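Local coordinates for protein ACDH-11, isoform b (Caenorhabditis elegans, PDB 4Y9J) that belongs to the acyl-CoA dehydrogenase family and binds flavin-adenine dinucleotide, with helical domains and a beta-sheet domain, at residues Leu159-Lys164 with Glu296-Gln301. Numbering follows the deposited sequence.
Sequences LNLYGK and ERIGDQ
L159 touches I298 and G299, and L161 touches I298, all through aliphatic carbons, so no flat side chain takes part in the touching itself. A flat group near the contact, though not part of it, is the guanidinium of R297, whose side chain touches F255 of strand 252-258. Its NH1 donates to G299 O at 2.6 Å, a bond strongly bent to 130° at the hydrogen. That oxygen sits 22° out of the guanidinium plane. NH2 forms a salt bridge with D213, and the two partners probably help to steady the group.

I298 is the shared partner of the two leucines. Each leucine side chain crosses it at about a right angle, but they use different branches. L161 CD1 comes up to the short branch, 3.8 Å from I298 CG2. The long branch goes to the other leucine, with L159 CD1 4.1 Å from I298 CD1. CG1 of I298 lies between the backbone N and the carbonyl carbon (chi1 62°), and CG2 lies beside the N, which splits the two branches between the leucines. The second methyl of L159 reaches the backbone instead: CD2 is 4.2 Å from G299 CA.

The 159-164 loop follows helix 143-158 and has its own ties. K164 NZ bonds to N160 O at 3.1 Å, and K164 N to L161 O. L156 of helix 143-158 touches both L161 and I298, extending the apolar patch. I298 also touches L233 and L254 of the sheet.

The contact joins the helical N-terminal part to strand 285-298 of the beta domain and the loop that follows. With no polar bond between the segments, it rests on van der Waals packing of aliphatic carbons. The polar bonds lie within each segment or run to neighbouring strands and helices, and probably help to shape each one.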
ATOM      1  N   LEU B 159      40.110 -12.183  18.984  1.00 46.10           N
ATOM      2  CA  LEU B 159      40.453 -13.591  18.753  1.00 47.99           C
ATOM      3  C   LEU B 159      41.792 -13.775  18.080  1.00 50.17           C
ATOM      4  O   LEU B 159      42.204 -14.907  17.739  1.00 52.94           O
ATOM      5  CB  LEU B 159      39.319 -14.262  17.970  1.00 47.27           C
ATOM      6  CG  LEU B 159      38.008 -14.378  18.729  1.00 46.29           C
ATOM      7  CD1 LEU B 159      36.955 -14.758  17.720  1.00 46.79           C
ATOM      8  CD2 LEU B 159      38.072 -15.430  19.796  1.00 49.35           C
ATOM      9  N   ASN B 160      42.529 -12.684  17.935  1.00 51.82           N
ATOM     10  CA  ASN B 160      43.847 -12.703  17.296  1.00 54.72           C
ATOM     11  C   ASN B 160      43.846 -13.291  15.925  1.00 52.86           C
ATOM     12  O   ASN B 160      44.766 -13.997  15.566  1.00 50.20           O
ATOM     13  CB  ASN B 160      44.898 -13.386  18.135  1.00 62.08           C
ATOM     14  CG  ASN B 160      45.278 -12.554  19.308  1.00 69.05           C
ATOM     15  OD1 ASN B 160      45.408 -11.323  19.228  1.00 72.30           O
ATOM     16  ND2 ASN B 160      45.381 -13.194  20.421  1.00 77.44           N
ATOM     17  N   LEU B 161      42.838 -12.916  15.154  1.00 47.17           N
ATOM     18  CA  LEU B 161      42.695 -13.367  13.808  1.00 48.35           C
ATOM     19  C   LEU B 161      43.287 -12.373  12.821  1.00 49.00           C
ATOM     20  O   LEU B 161      43.586 -12.745  11.681  1.00 50.97           O
ATOM     21  CB  LEU B 161      41.220 -13.581  13.492  1.00 48.30           C
ATOM     22  CG  LEU B 161      40.472 -14.541  14.396  1.00 48.21           C
ATOM     23  CD1 LEU B 161      38.993 -14.513  14.063  1.00 48.10           C
ATOM     24  CD2 LEU B 161      41.111 -15.899  14.212  1.00 52.22           C
ATOM     25  N   TYR B 162      43.468 -11.117  13.222  1.00 47.71           N
ATOM     26  CA  TYR B 162      43.941 -10.088  12.283  1.00 48.54           C
ATOM     27  C   TYR B 162      45.381 -10.306  11.875  1.00 50.09           C
ATOM     28  O   TYR B 162      46.309 -10.300  12.684  1.00 51.33           O
ATOM     29  CB  TYR B 162      43.749  -8.681  12.857  1.00 47.38           C
ATOM     30  CG  TYR B 162      44.063  -7.564  11.876  1.00 46.42           C
ATOM     31  CD1 TYR B 162      43.225  -7.317  10.811  1.00 45.64           C
ATOM     32  CD2 TYR B 162      45.108  -6.719  12.055  1.00 48.05           C
ATOM     33  CE1 TYR B 162      43.445  -6.277   9.939  1.00 44.73           C
ATOM     34  CE2 TYR B 162      45.365  -5.683  11.174  1.00 50.26           C
ATOM     35  CZ  TYR B 162      44.463  -5.425  10.135  1.00 47.97           C
ATOM     36  OH  TYR B 162      44.720  -4.472   9.149  1.00 47.99           O
ATOM     37  N   GLY B 163      45.568 -10.527  10.595  1.00 49.56           N
ATOM     38  CA  GLY B 163      46.872 -10.832  10.045  1.00 52.56           C
ATOM     39  C   GLY B 163      47.102 -12.311   9.870  1.00 53.52           C
ATOM     40  O   GLY B 163      48.089 -12.707   9.360  1.00 53.40           O
ATOM     41  N   LYS B 164      46.181 -13.114  10.350  1.00 54.61           N
ATOM     42  CA  LYS B 164      46.280 -14.558  10.304  1.00 58.60           C
ATOM     43  C   LYS B 164      45.189 -15.192   9.452  1.00 57.29           C
ATOM     44  O   LYS B 164      45.419 -16.068   8.677  1.00 60.75           O
ATOM     45  CB  LYS B 164      46.069 -15.093  11.711  1.00 62.15           C
ATOM     46  CG  LYS B 164      46.141 -16.607  11.712  1.00 70.24           C
ATOM     47  CD  LYS B 164      45.680 -17.174  13.025  1.00 73.89           C
ATOM     48  CE  LYS B 164      46.809 -17.169  14.029  1.00 80.35           C
ATOM     49  NZ  LYS B 164      46.220 -16.770  15.336  1.00 81.28           N
ATOM     50  N   GLU B 296      33.287 -19.893   7.995  1.00 46.23           N
ATOM     51  CA  GLU B 296      34.623 -20.229   8.588  1.00 47.34           C
ATOM     52  C   GLU B 296      34.555 -20.263  10.110  1.00 47.20           C
ATOM     53  O   GLU B 296      34.057 -19.326  10.717  1.00 45.40           O
ATOM     54  CB  GLU B 296      35.640 -19.204   8.158  1.00 49.97           C
ATOM     55  CG  GLU B 296      35.705 -18.864   6.687  1.00 52.08           C
ATOM     56  CD  GLU B 296      35.890 -20.036   5.766  1.00 57.43           C
ATOM     57  OE1 GLU B 296      36.440 -21.061   6.207  1.00 59.16           O
ATOM     58  OE2 GLU B 296      35.524 -19.907   4.555  1.00 60.07           O
ATOM     59  N   ARG B 297      34.972 -21.361  10.722  1.00 47.69           N
ATOM     60  CA  ARG B 297      34.962 -21.456  12.170  1.00 52.65           C
ATOM     61  C   ARG B 297      36.051 -20.581  12.757  1.00 53.48           C
ATOM     62  O   ARG B 297      37.191 -20.686  12.338  1.00 54.62           O
ATOM     63  CB  ARG B 297      35.249 -22.886  12.675  1.00 55.18           C
ATOM     64  CG  ARG B 297      35.034 -23.023  14.196  1.00 56.75           C
ATOM     65  CD  ARG B 297      35.970 -23.967  14.958  1.00 63.18           C
ATOM     66  NE  ARG B 297      37.218 -24.267  14.268  1.00 66.21           N
ATOM     67  CZ  ARG B 297      38.440 -23.962  14.681  1.00 68.94           C
ATOM     68  NH1 ARG B 297      38.694 -23.364  15.833  1.00 69.98           N
ATOM     69  NH2 ARG B 297      39.441 -24.308  13.926  1.00 75.45           N
ATOM     70  N   ILE B 298      35.716 -19.841  13.809  1.00 52.57           N
ATOM     71  CA  ILE B 298      36.666 -18.956  14.498  1.00 54.60           C
ATOM     72  C   ILE B 298      36.512 -19.129  16.003  1.00 55.39           C
ATOM     73  O   ILE B 298      35.469 -19.505  16.532  1.00 52.74           O
ATOM     74  CB  ILE B 298      36.479 -17.466  14.076  1.00 54.21           C
ATOM     75  CG1 ILE B 298      35.098 -16.973  14.453  1.00 50.67           C
ATOM     76  CG2 ILE B 298      36.787 -17.292  12.606  1.00 52.58           C
ATOM     77  CD1 ILE B 298      34.881 -15.479  14.283  1.00 51.13           C
ATOM     78  N   GLY B 299      37.603 -18.914  16.712  1.00 58.31           N
ATOM     79  CA  GLY B 299      37.658 -19.293  18.094  1.00 61.56           C
ATOM     80  C   GLY B 299      37.688 -20.805  18.262  1.00 64.45           C
ATOM     81  O   GLY B 299      37.604 -21.574  17.324  1.00 65.14           O
ATOM     82  N   ASP B 300      37.722 -21.208  19.506  1.00 70.61           N
ATOM     83  CA  ASP B 300      37.760 -22.617  19.878  1.00 70.90           C
ATOM     84  C   ASP B 300      36.393 -23.305  19.758  1.00 67.25           C
ATOM     85  O   ASP B 300      35.358 -22.740  20.160  1.00 60.34           O
ATOM     86  CB  ASP B 300      38.205 -22.687  21.336  1.00 74.11           C
ATOM     87  CG  ASP B 300      39.638 -22.182  21.535  1.00 76.66           C
ATOM     88  OD1 ASP B 300      40.470 -22.416  20.645  1.00 77.34           O
ATOM     89  OD2 ASP B 300      39.902 -21.556  22.589  1.00 77.32           O
ATOM     90  N   GLN B 301      36.404 -24.541  19.275  1.00 64.36           N
ATOM     91  CA  GLN B 301      35.194 -25.344  19.229  1.00 60.95           C
ATOM     92  C   GLN B 301      34.559 -25.502  20.609  1.00 59.78           C
ATOM     93  O   GLN B 301      35.231 -25.782  21.604  1.00 60.24           O
ATOM     94  CB  GLN B 301      35.511 -26.702  18.634  1.00 62.23           C
ATOM     95  CG  GLN B 301      34.274 -27.493  18.227  1.00 63.31           C
ATOM     96  CD  GLN B 301      34.628 -28.771  17.468  1.00 65.59           C
ATOM     97  OE1 GLN B 301      35.662 -28.846  16.804  1.00 67.26           O
ATOM     98  NE2 GLN B 301      33.781 -29.790  17.589  1.00 65.37           N
TER